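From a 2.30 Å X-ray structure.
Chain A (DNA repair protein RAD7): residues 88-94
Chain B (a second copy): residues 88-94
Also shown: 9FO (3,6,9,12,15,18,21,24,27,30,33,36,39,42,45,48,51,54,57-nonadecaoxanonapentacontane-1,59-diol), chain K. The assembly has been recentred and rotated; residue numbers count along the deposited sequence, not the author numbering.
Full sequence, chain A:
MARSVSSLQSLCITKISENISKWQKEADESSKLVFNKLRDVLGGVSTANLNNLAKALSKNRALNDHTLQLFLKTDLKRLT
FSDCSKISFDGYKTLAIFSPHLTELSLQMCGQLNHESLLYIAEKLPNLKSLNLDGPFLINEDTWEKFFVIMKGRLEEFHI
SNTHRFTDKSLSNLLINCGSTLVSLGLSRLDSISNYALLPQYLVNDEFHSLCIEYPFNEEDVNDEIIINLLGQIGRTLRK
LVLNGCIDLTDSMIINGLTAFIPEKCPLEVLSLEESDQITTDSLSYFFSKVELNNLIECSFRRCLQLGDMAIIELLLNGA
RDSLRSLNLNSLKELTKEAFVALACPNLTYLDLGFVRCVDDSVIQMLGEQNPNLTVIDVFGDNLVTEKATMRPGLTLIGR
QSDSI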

ATOM      1  N   SER A  88      -4.623  -2.880  -8.728  1.00 32.56           N
ATOM      2  CA  SER A  88      -3.844  -3.666  -7.783  1.00 36.52           C
ATOM      3  C   SER A  88      -4.506  -3.662  -6.410  1.00 33.67           C
ATOM      4  O   SER A  88      -5.476  -2.945  -6.156  1.00 30.88           O
ATOM      5  CB  SER A  88      -2.423  -3.119  -7.666  1.00 34.65           C
ATOM      6  OG  SER A  88      -2.411  -1.929  -6.897  1.00 32.20           O
ATOM      7  N   PHE A  89      -3.956  -4.475  -5.503  1.00 34.48           N
ATOM      8  CA  PHE A  89      -4.478  -4.503  -4.141  1.00 37.01           C
ATOM      9  C   PHE A  89      -4.332  -3.145  -3.470  1.00 36.96           C
ATOM     10  O   PHE A  89      -5.178  -2.765  -2.651  1.00 34.00           O
ATOM     11  CB  PHE A  89      -3.781  -5.593  -3.324  1.00 37.34           C
ATOM     12  CG  PHE A  89      -2.371  -5.259  -2.926  1.00 39.96           C
ATOM     13  CD1 PHE A  89      -1.336  -5.361  -3.838  1.00 44.90           C
ATOM     14  CD2 PHE A  89      -2.079  -4.864  -1.629  1.00 41.79           C
ATOM     15  CE1 PHE A  89      -0.035  -5.062  -3.470  1.00 47.72           C
ATOM     16  CE2 PHE A  89      -0.780  -4.562  -1.256  1.00 44.74           C
ATOM     17  CZ  PHE A  89       0.242  -4.661  -2.179  1.00 47.22           C
ATOM     18  N   ASP A  90      -3.280  -2.394  -3.812  1.00 34.98           N
ATOM     19  CA  ASP A  90      -3.134  -1.043  -3.280  1.00 38.86           C
ATOM     20  C   ASP A  90      -4.173  -0.103  -3.879  1.00 36.78           C
ATOM     21  O   ASP A  90      -4.662   0.806  -3.198  1.00 36.95           O
ATOM     22  CB  ASP A  90      -1.721  -0.515  -3.542  1.00 41.34           C
ATOM     23  CG  ASP A  90      -0.709  -1.007  -2.520  1.00 42.88           C
ATOM     24  OD1 ASP A  90      -1.120  -1.411  -1.411  1.00 40.30           O
ATOM     25  OD2 ASP A  90       0.504  -0.974  -2.820  1.00 44.20           O
ATOM     26  N   GLY A  91      -4.518  -0.297  -5.152  1.00 36.53           N
ATOM     27  CA  GLY A  91      -5.587   0.491  -5.745  1.00 38.13           C
ATOM     28  C   GLY A  91      -6.889   0.368  -4.977  1.00 34.92           C
ATOM     29  O   GLY A  91      -7.563   1.364  -4.703  1.00 30.80           O
ATOM     30  N   TYR A  92      -7.256  -0.864  -4.609  1.00 35.04           N
ATOM     31  CA  TYR A  92      -8.482  -1.072  -3.848  1.00 33.80           C
ATOM     32  C   TYR A  92      -8.398  -0.413  -2.479  1.00 35.58           C
ATOM     33  O   TYR A  92      -9.384   0.159  -1.993  1.00 35.19           O
ATOM     34  CB  TYR A  92      -8.758  -2.568  -3.705  1.00 35.27           C
ATOM     35  CG  TYR A  92      -9.081  -3.266  -5.006  1.00 34.55           C
ATOM     36  CD1 TYR A  92     -10.274  -3.012  -5.675  1.00 34.57           C
ATOM     37  CD2 TYR A  92      -8.205  -4.189  -5.559  1.00 33.67           C
ATOM     38  CE1 TYR A  92     -10.578  -3.649  -6.863  1.00 34.99           C
ATOM     39  CE2 TYR A  92      -8.503  -4.833  -6.748  1.00 34.59           C
ATOM     40  CZ  TYR A  92      -9.690  -4.560  -7.392  1.00 33.94           C
ATOM     41  OH  TYR A  92      -9.989  -5.195  -8.571  1.00 30.51           O
ATOM     42  N   LYS A  93      -7.229  -0.485  -1.838  1.00 36.93           N
ATOM     43  CA  LYS A  93      -7.058   0.148  -0.534  1.00 38.33           C
ATOM     44  C   LYS A  93      -7.192   1.664  -0.637  1.00 38.44           C
ATOM     45  O   LYS A  93      -7.812   2.298   0.222  1.00 37.27           O
ATOM     46  CB  LYS A  93      -5.701  -0.241   0.057  1.00 39.28           C
ATOM     47  CG  LYS A  93      -5.605  -1.710   0.467  1.00 38.84           C
ATOM     48  CD  LYS A  93      -4.176  -2.257   0.382  1.00 38.82           C
ATOM     49  CE  LYS A  93      -3.241  -1.591   1.386  1.00 42.15           C
ATOM     50  NZ  LYS A  93      -1.852  -2.133   1.301  1.00 41.80           N
ATOM     51  N   THR A  94      -6.623   2.264  -1.686  1.00 37.08           N
ATOM     52  CA  THR A  94      -6.691   3.716  -1.824  1.00 40.23           C
ATOM     53  C   THR A  94      -8.119   4.170  -2.100  1.00 38.24           C
ATOM     54  O   THR A  94      -8.583   5.170  -1.535  1.00 38.48           O
ATOM     55  CB  THR A  94      -5.751   4.192  -2.938  1.00 42.16           C
ATOM     56  OG1 THR A  94      -4.417   3.734  -2.679  1.00 43.37           O
ATOM     57  CG2 THR A  94      -5.746   5.713  -3.030  1.00 44.79           C
TER
ATOM     58  N   SER B  88       5.098  -0.491   8.922  1.00 32.56           N
ATOM     59  CA  SER B  88       4.581  -1.562   8.085  1.00 36.52           C
ATOM     60  C   SER B  88       5.238  -1.532   6.710  1.00 33.67           C
ATOM     61  O   SER B  88       5.977  -0.608   6.361  1.00 30.88           O
ATOM     62  CB  SER B  88       3.065  -1.445   7.929  1.00 34.65           C
ATOM     63  OG  SER B  88       2.739  -0.399   7.032  1.00 32.20           O
ATOM     64  N   PHE B  89       4.947  -2.562   5.910  1.00 34.48           N
ATOM     65  CA  PHE B  89       5.479  -2.598   4.552  1.00 37.01           C
ATOM     66  C   PHE B  89       4.975  -1.418   3.733  1.00 36.96           C
ATOM     67  O   PHE B  89       5.696  -0.915   2.864  1.00 34.00           O
ATOM     68  CB  PHE B  89       5.122  -3.923   3.873  1.00 37.34           C
ATOM     69  CG  PHE B  89       3.681  -4.038   3.463  1.00 39.96           C
ATOM     70  CD1 PHE B  89       2.699  -4.317   4.397  1.00 44.90           C
ATOM     71  CD2 PHE B  89       3.312  -3.887   2.135  1.00 41.79           C
ATOM     72  CE1 PHE B  89       1.372  -4.431   4.018  1.00 47.72           C
ATOM     73  CE2 PHE B  89       1.986  -3.999   1.750  1.00 44.74           C
ATOM     74  CZ  PHE B  89       1.016  -4.270   2.695  1.00 47.22           C
ATOM     75  N   ASP B  90       3.751  -0.952   4.005  1.00 34.98           N
ATOM     76  CA  ASP B  90       3.248   0.238   3.326  1.00 38.86           C
ATOM     77  C   ASP B  90       3.978   1.489   3.799  1.00 36.78           C
ATOM     78  O   ASP B  90       4.209   2.415   3.012  1.00 36.95           O
ATOM     79  CB  ASP B  90       1.739   0.382   3.549  1.00 41.34           C
ATOM     80  CG  ASP B  90       0.919  -0.482   2.606  1.00 42.88           C
ATOM     81  OD1 ASP B  90       1.443  -0.879   1.543  1.00 40.30           O
ATOM     82  OD2 ASP B  90      -0.262  -0.750   2.919  1.00 44.20           O
ATOM     83  N   GLY B  91       4.342   1.542   5.080  1.00 36.53           N
ATOM     84  CA  GLY B  91       5.144   2.656   5.563  1.00 38.13           C
ATOM     85  C   GLY B  91       6.441   2.810   4.793  1.00 34.92           C
ATOM     86  O   GLY B  91       6.819   3.916   4.398  1.00 30.80           O
ATOM     87  N   TYR B  92       7.139   1.694   4.561  1.00 35.04           N
ATOM     88  CA  TYR B  92       8.387   1.747   3.809  1.00 33.80           C
ATOM     89  C   TYR B  92       8.146   2.198   2.376  1.00 35.58           C
ATOM     90  O   TYR B  92       8.944   2.961   1.813  1.00 35.19           O
ATOM     91  CB  TYR B  92       9.066   0.379   3.831  1.00 35.27           C
ATOM     92  CG  TYR B  92       9.548  -0.052   5.198  1.00 34.55           C
ATOM     93  CD1 TYR B  92      10.615   0.594   5.815  1.00 34.57           C
ATOM     94  CD2 TYR B  92       8.952  -1.112   5.865  1.00 33.67           C
ATOM     95  CE1 TYR B  92      11.063   0.204   7.062  1.00 34.99           C
ATOM     96  CE2 TYR B  92       9.397  -1.510   7.114  1.00 34.59           C
ATOM     97  CZ  TYR B  92      10.452  -0.850   7.704  1.00 33.94           C
ATOM     98  OH  TYR B  92      10.896  -1.241   8.943  1.00 30.51           O
ATOM     99  N   LYS B  93       7.053   1.735   1.766  1.00 36.93           N
ATOM    100  CA  LYS B  93       6.735   2.145   0.402  1.00 38.33           C
ATOM    101  C   LYS B  93       6.444   3.641   0.330  1.00 38.44           C
ATOM    102  O   LYS B  93       6.880   4.320  -0.604  1.00 37.27           O
ATOM    103  CB  LYS B  93       5.547   1.333  -0.120  1.00 39.28           C
ATOM    104  CG  LYS B  93       5.866  -0.142  -0.360  1.00 38.84           C
ATOM    105  CD  LYS B  93       4.642  -1.047  -0.191  1.00 38.82           C
ATOM    106  CE  LYS B  93       3.576  -0.783  -1.249  1.00 42.15           C
ATOM    107  NZ  LYS B  93       2.388  -1.673  -1.082  1.00 41.80           N
ATOM    108  N   THR B  94       5.716   4.176   1.314  1.00 37.08           N
ATOM    109  CA  THR B  94       5.379   5.596   1.286  1.00 40.23           C
ATOM    110  C   THR B  94       6.623   6.454   1.486  1.00 38.24           C
ATOM    111  O   THR B  94       6.801   7.472   0.805  1.00 38.48           O
ATOM    112  CB  THR B  94       4.327   5.917   2.354  1.00 42.16           C
ATOM    113  OG1 THR B  94       3.175   5.084   2.170  1.00 43.37           O
ATOM    114  CG2 THR B  94       3.902   7.378   2.274  1.00 44.79           C
TER
HETATM  115  OAA 9FO K 609      -1.943   3.984  10.967  0.50 64.89           O
HETATM  116  CAB 9FO K 609      -2.236   4.812   9.877  0.50 59.31           C
HETATM  117  CAC 9FO K 609      -1.069   5.769   9.634  0.50 54.69           C
HETATM  118  OAD 9FO K 609      -1.495   6.865   8.875  0.50 55.34           O
HETATM  119  CAE 9FO K 609      -1.673   6.608   7.514  0.50 55.15           C
HETATM  120  CAF 9FO K 609      -2.501   7.733   6.893  0.50 56.42           C
HETATM  121  OAG 9FO K 609      -3.220   7.237   5.801  0.50 57.49           O
HETATM  122  CAH 9FO K 609      -4.377   6.531   6.149  0.50 57.66           C
HETATM  123  CAI 9FO K 609      -4.490   5.315   5.239  0.50 55.74           C
HETATM  124  OAJ 9FO K 609      -3.715   4.289   5.785  0.50 54.91           O
HETATM  125  CAK 9FO K 609      -3.030   3.514   4.845  0.50 53.65           C
HETATM  126  CAL 9FO K 609      -1.965   2.687   5.557  0.50 52.67           C
HETATM  127  OAM 9FO K 609      -0.765   2.748   4.839  0.50 50.69           O
HETATM  128  CAN 9FO K 609       0.375   2.798   5.644  0.50 48.54           C
HETATM  129  CAO 9FO K 609       0.561   4.218   6.160  0.50 49.49           C
HETATM  130  OAP 9FO K 609       1.794   4.719   5.727  0.50 47.40           O
HETATM  131  CAQ 9FO K 609       1.960   6.084   5.966  0.50 49.35           C
HETATM  132  CAR 9FO K 609       1.206   6.869   4.901  0.50 51.41           C
HETATM  133  OAS 9FO K 609       1.626   8.200   4.894  0.50 51.58           O
HETATM  134  CAT 9FO K 609       0.609   9.114   4.593  0.50 54.41           C
HETATM  135  CAU 9FO K 609       0.088   8.915   3.168  0.50 56.88           C
HETATM  136  OAV 9FO K 609      -1.289   8.679   3.211  0.50 58.13           O
HETATM  137  CAW 9FO K 609      -1.848   8.325   1.979  0.50 58.12           C
HETATM  138  CAX 9FO K 609      -3.328   8.000   2.172  0.50 58.17           C
HETATM  139  OAY 9FO K 609      -3.520   6.614   2.219  0.50 55.49           O
HETATM  140  CAZ 9FO K 609      -3.481   5.969   0.976  0.50 53.84           C
HETATM  141  CBA 9FO K 609      -3.967   4.531   1.139  0.50 52.67           C
HETATM  142  OBB 9FO K 609      -3.010   3.630   0.663  0.50 52.02           O
HETATM  143  CBC 9FO K 609      -2.129   3.120   1.624  0.50 51.87           C
HETATM  144  CBD 9FO K 609      -1.325   1.990   0.989  0.50 50.51           C
HETATM  145  OBE 9FO K 609      -0.265   2.536   0.265  0.50 50.57           O
HETATM  146  CBF 9FO K 609      -0.090   1.936  -0.983  0.50 49.66           C
HETATM  147  CBG 9FO K 609       1.140   2.531  -1.660  0.50 51.08           C
HETATM  148  OBH 9FO K 609       1.452   3.757  -1.053  0.50 51.91           O
HETATM  149  CBI 9FO K 609       2.129   4.665  -1.878  0.50 52.42           C
HETATM  150  CBJ 9FO K 609       1.914   6.089  -1.369  0.50 53.38           C
HETATM  151  OBK 9FO K 609       1.699   6.933  -2.469  0.50 55.04           O
HETATM  152  CBL 9FO K 609       0.668   7.871  -2.313  0.50 56.59           C
HETATM  153  CBM 9FO K 609       0.167   8.292  -3.690  0.50 58.28           C
HETATM  154  OBN 9FO K 609      -1.012   9.031  -3.554  0.50 59.41           O
HETATM  155  CBO 9FO K 609      -2.189   8.280  -3.648  0.50 57.70           C
HETATM  156  CBP 9FO K 609      -2.540   8.014  -5.113  0.50 55.21           C
HETATM  157  OBQ 9FO K 609      -3.272   6.822  -5.169  0.50 52.05           O
HETATM  158  CBR 9FO K 609      -3.199   6.101  -6.366  0.50 51.47           C
HETATM  159  CBS 9FO K 609      -3.474   4.641  -6.025  0.50 49.53           C
HETATM  160  OBT 9FO K 609      -2.521   3.837  -6.659  0.50 48.47           O
HETATM  161  CBU 9FO K 609      -2.189   2.670  -5.961  0.50 47.27           C
HETATM  162  CBV 9FO K 609      -0.830   2.183  -6.445  0.50 49.28           C
HETATM  163  OBW 9FO K 609       0.163   2.829  -5.704  0.50 51.44           O
HETATM  164  CBX 9FO K 609       1.467   2.500  -6.089  0.50 52.79           C
HETATM  165  CBY 9FO K 609       2.444   3.525  -5.520  0.50 53.82           C
HETATM  166  OBZ 9FO K 609       1.952   4.822  -5.712  0.50 54.73           O
HETATM  167  CCA 9FO K 609       2.873   5.692  -6.310  0.50 55.99           C
HETATM  168  CCB 9FO K 609       2.393   7.132  -6.144  0.50 57.50           C
HETATM  169  OCC 9FO K 609       1.555   7.538  -7.189  0.50 58.45           O
HETATM  170  CCD 9FO K 609       0.342   6.854  -7.326  0.50 56.13           C
HETATM  171  CCE 9FO K 609       0.547   5.746  -8.356  0.50 55.75           C
HETATM  172  OCF 9FO K 609      -0.455   5.778  -9.333  0.50 55.14           O
HETATM  173  CCG 9FO K 609      -0.566   4.597 -10.079  0.50 54.48           C
HETATM  174  CCH 9FO K 609       0.804   4.124 -10.570  0.50 59.37           C
HETATM  175  OCI 9FO K 609       0.646   3.299 -11.690  0.50 64.70           O

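Two lysines and two aspartates form a closed ring of charge across an exact two-fold axis. A:Lys93 NZ donates to B:Asp90 OD2 at 2.7 Å, and B:Lys93 NZ donates to A:Asp90 OD2 at 2.7 Å. Each ammonium also holds the aspartate of its own chain: A:Lys93 NZ lies 2.9 Å from A:Asp90 OD1, and B:Lys93 NZ lies 2.9 Å from B:Asp90 OD1. All four pairs are salt bridges. Every carboxylate therefore uses one oxygen within its chain and the other across the axis. The two carboxylates come close, with A:Asp90 OD1 3.9 Å from B:Asp90 OD1. The lysines supply the positive charge that offsets this crowding of like charges.

The helices run nearly at right angles, at 91°, and their axes approach no closer than 13.8 Å. Side chains from both helices bridge that gap. Lysine has the reach, with chi angles m, t, p, t. In each chain, A:Asp90 and A:Lys93 or B:Asp90 and B:Lys93, the two are three residues apart, about one helical turn, so both point toward the partner.

A:Phe89 and B:Phe89 add an apolar contact. A:Phe89 CE2 meets B:Phe89 CE2 at 4.1 Å, each ring presenting its edge to the other. A:Phe89 CZ is also 3.8 Å from B:Lys93 NZ, and the symmetry repeats this contact. The contact between the stretches is small, burying 165 Å² in total, yet A:Asp90, B:Asp90, A:Lys93 and B:Lys93 are buried in the whole assembly. Pairing of their charges suits that setting.

A:Ser88 and B:Ser88 cap their helices. A:Ser88 OG accepts from A:Gly91 N at 3.2 Å, and more weakly from A:Asp90 N at 3.2 Å. A:Thr94 and B:Thr94 do not reach the partner stretch; A:Thr94 OG1 donates to A:Asp90 O at 3.0 Å. The polyether 9FO packs against both aspartates; its CBF atom is 3.4 Å from A:Asp90 CG.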